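Local coordinates for NAD_Gly3P_dh, NAD-dependent glycerol-3-phosphate dehydrogenase (PDB 5OCM), which binds NADP+ and is an imine reductase, an oxidoreductase that probably uses NADPH to reduce imines to amines, at residues A[28-32]-A[47-53]; A[13-18]-A[121-126]; A[233-238]-A[275-281]; A[184-188]-A[201-205]. One frame throughout, in Å; residues are numbered along the deposited sequence.

Interaction 1. Residues A[28-32]-A[47-53]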
# COMPACT_ATOMS: atom_id res chain seq x y z
N ALA A 28 29.63 1.50 -22.72
CA ALA A 28 29.51 0.85 -24.01
C ALA A 28 28.62 -0.37 -23.87
O ALA A 28 28.91 -1.24 -23.04
CB ALA A 28 30.88 0.46 -24.56
N THR A 29 27.57 -0.41 -24.66
CA THR A 29 26.49 -1.36 -24.48
C THR A 29 26.18 -2.11 -25.76
O THR A 29 25.89 -1.51 -26.80
CB THR A 29 25.21 -0.64 -23.95
OG1 THR A 29 25.55 0.08 -22.78
CG2 THR A 29 24.16 -1.62 -23.65
N THR A 30 26.21 -3.44 -25.68
CA THR A 30 25.75 -4.32 -26.75
C THR A 30 24.38 -4.89 -26.37
O THR A 30 24.12 -5.24 -25.21
CB THR A 30 26.73 -5.47 -26.99
OG1 THR A 30 27.99 -4.92 -27.45
CG2 THR A 30 26.22 -6.46 -28.01
N VAL A 31 23.45 -4.92 -27.33
CA VAL A 31 22.13 -5.44 -27.13
C VAL A 31 21.74 -6.53 -28.11
O VAL A 31 22.23 -6.59 -29.22
CB VAL A 31 21.08 -4.31 -27.17
CG1 VAL A 31 21.42 -3.22 -26.16
CG2 VAL A 31 20.95 -3.73 -28.55
N TRP A 32 20.79 -7.38 -27.70
CA TRP A 32 20.24 -8.44 -28.54
C TRP A 32 18.84 -8.75 -28.06
O TRP A 32 18.54 -8.70 -26.85
CB TRP A 32 21.09 -9.71 -28.49
CG TRP A 32 20.46 -10.87 -29.20
CD1 TRP A 32 20.51 -11.18 -30.55
CD2 TRP A 32 19.62 -11.88 -28.62
NE1 TRP A 32 19.79 -12.29 -30.82
CE2 TRP A 32 19.21 -12.75 -29.67
CE3 TRP A 32 19.14 -12.10 -27.33
CZ2 TRP A 32 18.39 -13.86 -29.45
CZ3 TRP A 32 18.30 -13.22 -27.12
CH2 TRP A 32 17.96 -14.07 -28.16
N ALA A 47 23.85 2.03 -28.86
CA ALA A 47 23.95 0.61 -28.57
C ALA A 47 24.49 -0.12 -29.81
O ALA A 47 24.16 0.26 -30.95
CB ALA A 47 22.60 0.03 -28.23
N VAL A 48 25.29 -1.15 -29.58
CA VAL A 48 25.76 -2.02 -30.65
C VAL A 48 24.76 -3.18 -30.81
O VAL A 48 24.52 -3.91 -29.83
CB VAL A 48 27.14 -2.58 -30.33
CG1 VAL A 48 27.62 -3.52 -31.44
CG2 VAL A 48 28.14 -1.48 -30.09
N LEU A 49 24.17 -3.35 -31.99
CA LEU A 49 23.13 -4.39 -32.19
C LEU A 49 23.82 -5.67 -32.62
O LEU A 49 24.33 -5.76 -33.74
CB LEU A 49 22.15 -4.03 -33.29
CG LEU A 49 21.41 -2.73 -33.21
CD1 LEU A 49 20.16 -2.61 -34.08
CD2 LEU A 49 21.18 -2.32 -31.78
N ALA A 50 23.84 -6.66 -31.75
CA ALA A 50 24.47 -7.96 -32.06
C ALA A 50 23.50 -8.76 -32.93
O ALA A 50 22.32 -8.69 -32.74
CB ALA A 50 24.80 -8.71 -30.78
N SER A 51 24.03 -9.56 -33.83
CA SER A 51 23.19 -10.43 -34.68
C SER A 51 22.68 -11.66 -33.93
O SER A 51 21.64 -12.19 -34.32
CB SER A 51 23.97 -10.91 -35.94
OG SER A 51 25.15 -11.53 -35.49
N SER A 52 23.37 -12.09 -32.88
CA SER A 52 22.98 -13.28 -32.17
C SER A 52 23.24 -13.12 -30.69
O SER A 52 24.04 -12.30 -30.29
CB SER A 52 23.74 -14.48 -32.72
OG SER A 52 25.09 -14.40 -32.29
N ALA A 53 22.55 -13.93 -29.87
CA ALA A 53 22.77 -13.90 -28.44
C ALA A 53 24.21 -14.27 -28.13
O ALA A 53 24.81 -13.72 -27.23
CB ALA A 53 21.82 -14.85 -27.73
O HOH W 1 20.76 -6.65 -31.93
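This is a parallel strand pairing at the edge of the Rossmann sheet: strand 29-32 and strand 48-49 are the two strands of a beta-alpha-beta unit joined through helix 40-44. Val48 N donates to Thr29 O (2.9 Å), Val31 N to Val48 O (2.9 Å) and Ala50 N to Val31 O (3.0 Å), so Val48 is bonded through both its N and its O. A water bridges Val31 O and Ala50 O. On one face Val31 CG2 meets Leu49 CD2 at 3.5 Å; on the other Thr30 CG2 lies 3.8 Å from Ala50 CB. The chain then turns into helix 53-58, N-capped by Ser52, whose OG bonds to Asp55 N, and Ala53 CB sits 3.6 Å above the centroid of the Trp32 six-membered ring, a CH-pi contact over the ring face. Helix 13-24 covers the Val31 side through Ala19, helix 53-58 covers Thr30 through Ala56, and strand 6-9 bonds to the far edge of strand 29-32.

Interaction 2. Residues A[13-18]-A[121-126]; sequences LMGQAL and AIPQVV. With NAP (NADP nicotinamide-adenine-dinucleotide phosphate), chain G; 9RH (2,2,2-trifluoromethyl acetophenone hydrate), chain X.
Pro123, Met14 and Val126 carry most of this contact, in which the first turns of helix 13-24 lie against the loop 121-126 beside the NADP+. The closest CA atoms, those of Met14 and Pro123, are 5.2 Å apart. Residues 13-18 are regular helix, with Leu18 N bonded to Met14 O at 2.9 Å. In the loop Ala121 and Ile122 are extended, 123-125 have helical phi/psi, and Val125 N and Val126 N both donate to Ile122 O (3.0 and 3.2 Å). The Pro123 ring, C-gamma exo, fits on the helix: its CB lies 3.7 Å from both Leu13 O and Ala17 CB. Met14, with chi1 t, chi2 p and chi3 p, curls its end to the loop, bringing CE 3.3 Å from Ala121 O and SD 3.7 Å from Val126 CG2. Val126 (chi1 t) also puts CG1 3.8 Å from Ala17 O. The packing is apolar, and the polar work goes to the cofactor: Leu13 N donates to O1A of NAP (3.2 Å) and Met14 N to O2N (2.9 Å), as expected at the glycine-rich start of a Rossmann helix, where Gly15 fits the last glycine of GxGxxG. Ala121 O lies 3.3 Å from the nicotinamide C4N. Strand 113-120 leads into the loop, and its Ile119 touches Met14, Leu18 and Val126, while strand 131-136 reaches Ala121 through Ala131.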
# COMPACT_ATOMS: atom_id res chain seq x y z
N LEU A 13 9.85 -4.09 -22.88
CA LEU A 13 9.70 -2.77 -22.26
C LEU A 13 10.80 -2.56 -21.21
O LEU A 13 11.37 -1.48 -21.11
CB LEU A 13 8.34 -2.67 -21.54
CG LEU A 13 7.13 -2.72 -22.45
CD1 LEU A 13 5.89 -2.48 -21.59
CD2 LEU A 13 7.14 -1.64 -23.53
N MET A 14 11.11 -3.60 -20.43
CA MET A 14 12.09 -3.42 -19.38
C MET A 14 13.52 -3.49 -19.88
O MET A 14 14.37 -2.67 -19.54
CB MET A 14 11.83 -4.40 -18.23
CG MET A 14 12.81 -4.26 -17.10
SD MET A 14 13.02 -2.59 -16.35
CE MET A 14 11.49 -2.58 -15.40
N GLY A 15 13.82 -4.50 -20.71
CA GLY A 15 15.15 -4.57 -21.31
C GLY A 15 15.56 -3.32 -22.05
O GLY A 15 16.71 -2.90 -21.99
N GLN A 16 14.63 -2.70 -22.74
CA GLN A 16 14.93 -1.43 -23.42
C GLN A 16 15.37 -0.36 -22.43
O GLN A 16 16.31 0.41 -22.72
CB GLN A 16 13.71 -0.90 -24.22
CG GLN A 16 13.21 -1.85 -25.20
CD GLN A 16 12.84 -1.46 -26.43
OE1 GLN A 16 13.56 -1.78 -27.37
NE2 GLN A 16 11.84 -0.59 -26.51
N ALA A 17 14.68 -0.29 -21.28
CA ALA A 17 15.00 0.69 -20.25
C ALA A 17 16.38 0.38 -19.61
O ALA A 17 17.16 1.28 -19.31
CB ALA A 17 13.93 0.74 -19.18
N LEU A 18 16.66 -0.91 -19.40
CA LEU A 18 17.95 -1.28 -18.83
C LEU A 18 19.09 -0.81 -19.76
O LEU A 18 20.06 -0.15 -19.32
CB LEU A 18 18.03 -2.78 -18.62
CG LEU A 18 17.05 -3.48 -17.69
CD1 LEU A 18 17.25 -4.98 -17.73
CD2 LEU A 18 17.17 -2.95 -16.26
N ALA A 121 11.04 -1.63 -9.83
CA ALA A 121 10.83 -0.39 -10.55
C ALA A 121 10.16 -0.66 -11.87
O ALA A 121 10.26 -1.75 -12.42
CB ALA A 121 12.21 0.28 -10.83
N ILE A 122 9.50 0.37 -12.37
CA ILE A 122 8.98 0.36 -13.73
C ILE A 122 10.05 0.92 -14.72
O ILE A 122 10.99 1.60 -14.31
CB ILE A 122 7.66 1.17 -13.87
CG1 ILE A 122 7.85 2.62 -13.37
CG2 ILE A 122 6.54 0.45 -13.16
CD1 ILE A 122 6.66 3.55 -13.68
N PRO A 123 9.86 0.65 -16.01
CA PRO A 123 10.92 1.04 -16.98
C PRO A 123 11.26 2.51 -16.97
O PRO A 123 12.42 2.87 -17.07
CB PRO A 123 10.30 0.62 -18.32
CG PRO A 123 9.46 -0.55 -17.99
CD PRO A 123 8.79 -0.14 -16.69
N GLN A 124 10.24 3.36 -16.78
CA GLN A 124 10.48 4.80 -16.79
C GLN A 124 11.29 5.29 -15.57
O GLN A 124 11.85 6.37 -15.60
CB GLN A 124 9.17 5.60 -16.84
CG GLN A 124 8.18 5.23 -17.96
CD GLN A 124 7.12 4.16 -17.50
OE1 GLN A 124 7.47 3.01 -17.25
NE2 GLN A 124 5.76 4.60 -17.30
N VAL A 125 11.33 4.54 -14.47
CA VAL A 125 12.07 4.90 -13.30
C VAL A 125 13.48 4.31 -13.28
O VAL A 125 14.39 4.87 -12.64
CB VAL A 125 11.21 4.53 -12.03
CG1 VAL A 125 11.99 4.66 -10.75
CG2 VAL A 125 9.95 5.38 -12.01
N VAL A 126 13.69 3.23 -14.03
CA VAL A 126 15.02 2.66 -14.18
C VAL A 126 15.97 3.76 -14.68
O VAL A 126 15.61 4.56 -15.54
CB VAL A 126 15.00 1.47 -15.13
CG1 VAL A 126 16.40 1.09 -15.59
CG2 VAL A 126 14.33 0.30 -14.47
PA NAP G . 8.07 -7.94 -22.36
O1A NAP G . 7.86 -6.54 -22.93
O2A NAP G . 6.89 -8.77 -22.60
O5B NAP G . 9.42 -8.66 -22.95
C5B NAP G . 9.56 -10.07 -22.88
C4B NAP G . 10.95 -10.30 -23.42
O4B NAP G . 11.34 -11.66 -23.29
C3B NAP G . 11.13 -9.92 -24.93
O3B NAP G . 12.43 -9.33 -25.17
C2B NAP G . 11.02 -11.31 -25.59
O2B NAP G . 11.56 -11.39 -26.92
C1B NAP G . 11.76 -12.15 -24.59
N9A NAP G . 11.49 -13.57 -24.69
C8A NAP G . 10.37 -14.24 -24.39
N7A NAP G . 10.51 -15.54 -24.62
C5A NAP G . 11.76 -15.71 -25.09
C6A NAP G . 12.56 -16.84 -25.52
N6A NAP G . 12.02 -18.12 -25.50
N1A NAP G . 13.79 -16.60 -26.03
C2A NAP G . 14.33 -15.36 -26.07
N3A NAP G . 13.67 -14.26 -25.66
C4A NAP G . 12.41 -14.42 -25.17
O3 NAP G . 8.30 -8.00 -20.80
PN NAP G . 9.05 -6.82 -19.93
O1N NAP G . 8.03 -5.93 -19.35
O2N NAP G . 10.33 -6.37 -20.64
O5D NAP G . 9.43 -7.83 -18.73
C5D NAP G . 10.65 -8.58 -18.83
C4D NAP G . 10.93 -9.13 -17.45
O4D NAP G . 11.13 -7.98 -16.52
C3D NAP G . 9.79 -10.03 -16.95
O3D NAP G . 10.30 -11.15 -16.20
C2D NAP G . 9.03 -9.05 -16.04
O2D NAP G . 8.22 -9.64 -15.02
C1D NAP G . 10.22 -8.22 -15.48
N1N NAP G . 9.82 -6.92 -14.97
C2N NAP G . 9.19 -6.05 -15.75
C3N NAP G . 8.78 -4.80 -15.24
C7N NAP G . 8.01 -3.82 -16.03
O7N NAP G . 7.59 -2.83 -15.39
N7N NAP G . 7.78 -4.01 -17.30
C4N NAP G . 9.10 -4.46 -13.92
C5N NAP G . 9.86 -5.36 -13.18
C6N NAP G . 10.20 -6.58 -13.75
P2B NAP G . 10.64 -10.98 -28.17
O1X NAP G . 10.71 -9.49 -28.25
O2X NAP G . 11.32 -11.77 -29.24
O3X NAP G . 9.29 -11.65 -27.90
O1 9RH X . 4.16 -6.66 -13.53
C1 9RH X . 5.22 -6.79 -12.63
O2 9RH X . 4.95 -7.62 -11.54
C2 9RH X . 5.76 -5.43 -12.22
C3 9RH X . 5.12 -4.26 -12.63
C4 9RH X . 5.54 -3.03 -12.15
C5 9RH X . 6.61 -2.94 -11.30
C6 9RH X . 7.26 -4.08 -10.91
C7 9RH X . 6.83 -5.32 -11.35
C8 9RH X . 6.21 -7.53 -13.46
F1 9RH X . 5.66 -8.67 -13.88
F2 9RH X . 7.36 -7.79 -12.77
F3 9RH X . 6.47 -6.77 -14.51

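Interaction 3. Residues A[233-238]-A[275-281]. With 9RH (2,2,2-trifluoromethyl acetophenone hydrate), chain H; NAP (NADP nicotinamide-adenine-dinucleotide phosphate), chain B.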
# COMPACT_ATOMS: atom_id res chain seq x y z
N ALA A 233 -5.58 0.30 17.60
CA ALA A 233 -6.93 -0.12 17.35
C ALA A 233 -7.01 -1.64 17.47
O ALA A 233 -6.09 -2.35 17.03
CB ALA A 233 -7.36 0.29 15.94
N THR A 234 -8.09 -2.16 18.03
CA THR A 234 -8.34 -3.58 18.07
C THR A 234 -8.86 -4.11 16.73
O THR A 234 -9.44 -3.37 15.89
CB THR A 234 -9.40 -3.93 19.14
OG1 THR A 234 -10.63 -3.28 18.81
CG2 THR A 234 -8.99 -3.47 20.54
N ILE A 235 -8.68 -5.41 16.50
CA ILE A 235 -9.30 -6.06 15.36
C ILE A 235 -10.84 -5.85 15.35
O ILE A 235 -11.44 -5.64 14.29
CB ILE A 235 -8.91 -7.51 15.26
CG1 ILE A 235 -7.42 -7.58 14.85
CG2 ILE A 235 -9.75 -8.25 14.21
CD1 ILE A 235 -6.85 -9.01 14.92
N ASP A 236 -11.47 -5.86 16.53
CA ASP A 236 -12.92 -5.58 16.57
C ASP A 236 -13.23 -4.20 16.00
O ASP A 236 -14.20 -4.04 15.23
CB ASP A 236 -13.46 -5.63 18.03
CG ASP A 236 -13.55 -7.04 18.59
OD1 ASP A 236 -13.89 -7.98 17.83
OD2 ASP A 236 -13.33 -7.17 19.81
N THR A 237 -12.42 -3.22 16.33
CA THR A 237 -12.62 -1.86 15.82
C THR A 237 -12.40 -1.82 14.28
O THR A 237 -13.20 -1.22 13.53
CB THR A 237 -11.70 -0.88 16.55
OG1 THR A 237 -12.07 -0.86 17.92
CG2 THR A 237 -11.76 0.49 16.03
N HIS A 238 -11.33 -2.48 13.83
CA HIS A 238 -11.13 -2.65 12.40
C HIS A 238 -12.36 -3.23 11.67
O HIS A 238 -12.78 -2.71 10.63
CB HIS A 238 -9.88 -3.55 12.09
CG HIS A 238 -8.55 -2.85 12.21
ND1 HIS A 238 -7.94 -2.23 11.14
CD2 HIS A 238 -7.68 -2.75 13.24
CE1 HIS A 238 -6.75 -1.78 11.53
NE2 HIS A 238 -6.56 -2.08 12.79
N GLY A 275 -10.20 -10.70 18.73
CA GLY A 275 -10.80 -9.39 18.55
C GLY A 275 -10.22 -8.25 19.32
O GLY A 275 -10.27 -7.09 18.86
N GLY A 276 -9.67 -8.54 20.54
CA GLY A 276 -9.11 -7.49 21.33
C GLY A 276 -7.63 -7.20 21.11
O GLY A 276 -7.06 -6.35 21.79
N LEU A 277 -7.03 -7.91 20.15
CA LEU A 277 -5.63 -7.72 19.79
C LEU A 277 -5.50 -6.70 18.65
O LEU A 277 -6.49 -6.33 17.99
CB LEU A 277 -5.00 -9.03 19.38
CG LEU A 277 -5.01 -10.14 20.43
CD1 LEU A 277 -4.37 -11.40 19.87
CD2 LEU A 277 -4.42 -9.66 21.77
N GLY A 278 -4.26 -6.26 18.43
CA GLY A 278 -3.96 -5.37 17.31
C GLY A 278 -3.97 -6.15 15.99
O GLY A 278 -3.87 -7.38 15.96
N TYR A 279 -4.00 -5.41 14.90
CA TYR A 279 -4.10 -5.98 13.57
C TYR A 279 -2.93 -6.89 13.22
O TYR A 279 -3.08 -7.82 12.40
CB TYR A 279 -4.28 -4.89 12.48
CG TYR A 279 -4.89 -5.41 11.20
CD1 TYR A 279 -6.27 -5.49 11.04
CD2 TYR A 279 -4.09 -5.87 10.15
CE1 TYR A 279 -6.84 -5.98 9.87
CE2 TYR A 279 -4.63 -6.40 8.99
CZ TYR A 279 -6.03 -6.46 8.85
OH TYR A 279 -6.56 -7.03 7.71
N ALA A 280 -1.78 -6.67 13.83
CA ALA A 280 -0.62 -7.54 13.56
C ALA A 280 -0.87 -8.99 13.84
O ALA A 280 -0.22 -9.86 13.26
CB ALA A 280 0.59 -7.01 14.31
N ALA A 281 -1.81 -9.31 14.74
CA ALA A 281 -2.20 -10.69 15.01
C ALA A 281 -2.71 -11.42 13.77
O ALA A 281 -2.65 -12.67 13.70
CB ALA A 281 -3.23 -10.73 16.10
O1 9RH H . -9.44 0.24 12.49
C1 9RH H . -9.66 1.50 11.82
O2 9RH H . -10.17 1.36 10.52
C2 9RH H . -8.39 2.35 11.75
C3 9RH H . -7.23 1.88 12.33
C4 9RH H . -6.04 2.58 12.16
C5 9RH H . -6.01 3.75 11.45
C6 9RH H . -7.18 4.24 10.89
C7 9RH H . -8.36 3.53 11.03
C8 9RH H . -10.68 2.20 12.68
F1 9RH H . -11.76 1.42 12.84
F2 9RH H . -11.05 3.40 12.15
F3 9RH H . -10.10 2.42 13.85
PA NAP B . -12.58 2.31 21.57
O1A NAP B . -13.38 1.01 21.38
O2A NAP B . -11.25 2.27 22.26
O5B NAP B . -13.60 3.47 22.18
C5B NAP B . -14.98 3.38 21.87
C4B NAP B . -15.60 4.56 22.63
O4B NAP B . -17.00 4.55 22.31
C3B NAP B . -15.53 4.53 24.16
O3B NAP B . -15.41 5.89 24.58
C2B NAP B . -16.88 3.91 24.56
O2B NAP B . -17.31 4.19 25.86
C1B NAP B . -17.76 4.62 23.56
N9A NAP B . -19.06 3.99 23.40
C8A NAP B . -19.31 2.79 22.86
N7A NAP B . -20.64 2.55 22.93
C5A NAP B . -21.23 3.62 23.55
C6A NAP B . -22.59 3.98 23.97
N6A NAP B . -23.54 3.11 23.67
N1A NAP B . -22.79 5.11 24.64
C2A NAP B . -21.76 5.94 24.90
N3A NAP B . -20.46 5.67 24.58
C4A NAP B . -20.17 4.53 23.93
O3 NAP B . -12.56 2.86 20.11
PN NAP B . -11.54 3.96 19.52
O1N NAP B . -10.28 3.34 18.98
O2N NAP B . -11.44 5.15 20.46
O5D NAP B . -12.40 4.35 18.27
C5D NAP B . -13.37 5.43 18.29
C4D NAP B . -13.87 5.78 16.94
O4D NAP B . -12.77 6.41 16.23
C3D NAP B . -14.28 4.56 16.12
O3D NAP B . -15.36 5.00 15.29
C2D NAP B . -13.08 4.24 15.23
O2D NAP B . -13.42 3.45 14.05
C1D NAP B . -12.51 5.62 15.03
N1N NAP B . -11.05 5.63 14.71
C2N NAP B . -10.19 4.96 15.48
C3N NAP B . -8.83 4.90 15.22
C7N NAP B . -7.83 4.14 16.05
O7N NAP B . -6.71 3.91 15.50
N7N NAP B . -8.17 3.76 17.28
C4N NAP B . -8.38 5.53 14.05
C5N NAP B . -9.29 6.26 13.24
C6N NAP B . -10.65 6.27 13.55
P2B NAP B . -16.92 3.23 27.08
O1X NAP B . -15.50 3.54 27.46
O2X NAP B . -17.96 3.56 28.07
O3X NAP B . -17.00 1.84 26.54
O HOH W 2 -4.49 -2.47 14.73
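Helix 235-252 of the C-terminal helical domain starts here, with Thr234 at its N-cap, and the glycine-rich loop 275-281 supplies acceptors for its first-turn amides. Ile235 N donates to Leu277 O (2.8 Å) and Asp236 N to Gly275 O (2.9 Å); the helix itself serves His238 N, which bonds to Thr234 O. Thr234 OG1 and Thr237 OG1 share a hydrogen bond of 3.0 Å. One water joins three groups: it donates to Ala233 O (2.8 Å), accepts from Tyr279 N (3.0 Å) and bonds to His238 NE2 (2.9 Å). The other imidazole nitrogen, ND1, is hydrogen-bonded to Trp178 of the second subunit, and Tyr279 OH to Asn182 of that subunit, so the contact faces the dimer partner and the ligand pocket. Tyr279 CD1 lies over one face of the His238 ring and the ligand's O1 over the opposite face. At the other end, a side chain on Gly275 would collide with Asp236: an ideal CB would sit just 2.4 Å from Asp236 OD1.

Interaction 4. Residues A[184-188]-A[201-205]; sequences FLHGA and FAPFA
Two aromatic rings, Phe184 and Phe201, fill most of the gap between helix segments 184-188 and 201-205, axes 10.9 Å apart at closest and 138° between directions. The register is set by the CA pairs Ala188 with Phe201 (6.8 Å) and Phe184 with Ala205 (7.1 Å). Both segments are helical, with Ala188 N bonded to Phe184 O (2.8 Å) and Ala205 N to Phe201 O (3.0 Å), but the second is kinked at Pro203: the N atoms of Pro203 and Phe204 have no bond to the preceding turn. The two phenylalanines take chi1 t, with chi2 71° for Phe184 and 50° for Phe201. Their planes come within 5° of parallel yet are slid apart, centroids 5.5 Å apart, so overlap is slight and the closest atoms are Phe184 CE1 and Phe201 CD2 at 3.4 Å. This is the hairpin of helices 165-192 and 198-225 in the C-terminal domain, an all-helical unit of the 6PGD_C clan, away from the ligand sites. The CB of Phe184 points sideways, but its ring swings across, putting CD1 3.7 Å from Ala205 CB and CZ 4.2 Å from Ala202 CB. Phe201 points its CB toward the other helix and lays CE2 3.8 Å from both Gly187 C and Ala188 N; a CB on Gly187 would clash with CE2. Val216 of the second subunit packs on Phe184, and Leu173 of that subunit on Phe201.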
# COMPACT_ATOMS: atom_id res chain seq x y z
N PHE A 184 -6.74 0.68 -4.11
CA PHE A 184 -6.84 2.03 -4.64
C PHE A 184 -7.91 2.10 -5.76
O PHE A 184 -8.75 3.03 -5.77
CB PHE A 184 -5.50 2.52 -5.24
CG PHE A 184 -5.66 3.79 -6.02
CD1 PHE A 184 -5.92 4.98 -5.35
CD2 PHE A 184 -5.65 3.79 -7.37
CE1 PHE A 184 -6.18 6.15 -6.03
CE2 PHE A 184 -5.87 4.98 -8.10
CZ PHE A 184 -6.16 6.16 -7.42
N LEU A 185 -7.87 1.13 -6.65
CA LEU A 185 -8.83 1.11 -7.79
C LEU A 185 -10.27 0.89 -7.32
O LEU A 185 -11.20 1.58 -7.79
CB LEU A 185 -8.45 0.10 -8.88
CG LEU A 185 -7.10 0.39 -9.59
CD1 LEU A 185 -6.77 -0.83 -10.43
CD2 LEU A 185 -7.10 1.61 -10.43
N HIS A 186 -10.45 0.03 -6.32
CA HIS A 186 -11.79 -0.09 -5.70
C HIS A 186 -12.24 1.23 -5.11
O HIS A 186 -13.40 1.68 -5.31
CB HIS A 186 -11.76 -1.23 -4.66
CG HIS A 186 -13.00 -1.37 -3.82
ND1 HIS A 186 -14.27 -1.12 -4.28
CD2 HIS A 186 -13.15 -1.75 -2.55
CE1 HIS A 186 -15.14 -1.33 -3.30
NE2 HIS A 186 -14.49 -1.71 -2.24
N GLY A 187 -11.34 1.90 -4.39
CA GLY A 187 -11.65 3.21 -3.82
C GLY A 187 -11.99 4.24 -4.84
O GLY A 187 -12.93 5.03 -4.66
N ALA A 188 -11.23 4.26 -5.94
CA ALA A 188 -11.53 5.16 -7.04
C ALA A 188 -12.92 4.87 -7.64
O ALA A 188 -13.66 5.82 -7.94
CB ALA A 188 -10.47 5.03 -8.11
N PHE A 201 -8.81 11.89 -5.94
CA PHE A 201 -8.60 10.92 -4.86
C PHE A 201 -7.13 10.59 -4.64
O PHE A 201 -6.70 10.42 -3.51
CB PHE A 201 -9.42 9.68 -5.16
CG PHE A 201 -9.28 8.56 -4.14
CD1 PHE A 201 -9.43 8.83 -2.79
CD2 PHE A 201 -9.07 7.26 -4.55
CE1 PHE A 201 -9.35 7.79 -1.85
CE2 PHE A 201 -8.98 6.22 -3.64
CZ PHE A 201 -9.13 6.47 -2.27
N ALA A 202 -6.36 10.48 -5.73
CA ALA A 202 -4.98 9.97 -5.64
C ALA A 202 -4.09 10.61 -4.60
O ALA A 202 -3.40 9.91 -3.85
CB ALA A 202 -4.30 9.93 -7.00
N PRO A 203 -4.06 11.96 -4.51
CA PRO A 203 -3.16 12.55 -3.49
C PRO A 203 -3.55 12.20 -2.05
O PRO A 203 -2.67 12.06 -1.18
CB PRO A 203 -3.29 14.07 -3.72
CG PRO A 203 -3.83 14.20 -5.08
CD PRO A 203 -4.59 12.97 -5.44
N PHE A 204 -4.85 12.02 -1.81
CA PHE A 204 -5.33 11.53 -0.49
C PHE A 204 -4.85 10.08 -0.27
O PHE A 204 -4.31 9.75 0.79
CB PHE A 204 -6.85 11.61 -0.41
CG PHE A 204 -7.39 13.00 -0.43
CD1 PHE A 204 -7.50 13.74 0.76
CD2 PHE A 204 -7.77 13.60 -1.60
CE1 PHE A 204 -7.96 15.06 0.75
CE2 PHE A 204 -8.24 14.94 -1.61
CZ PHE A 204 -8.33 15.65 -0.45
N ALA A 205 -5.06 9.24 -1.28
CA ALA A 205 -4.60 7.85 -1.20
C ALA A 205 -3.11 7.81 -0.89
O ALA A 205 -2.68 7.05 -0.03
CB ALA A 205 -4.94 7.08 -2.44

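Along the chain interaction 2 opens first, and interaction 1 falls between its two segments; interactions 4 and 3 follow. The first two share the N-terminal Rossmann domain, with centres about 17 Å apart, and helix 13-24 of interaction 2 is followed in the chain by strand 29-32 of interaction 1. Interactions 3 and 4 lie in the helical domain, about 24 Å apart between centres. Interactions 2 and 3 are about 40 Å apart between centres in this chain, and each borders a different bound cofactor and ligand. Each site is thus composite: the Rossmann domain of one subunit meets the helical domain of the other, so the dimer completes both pockets.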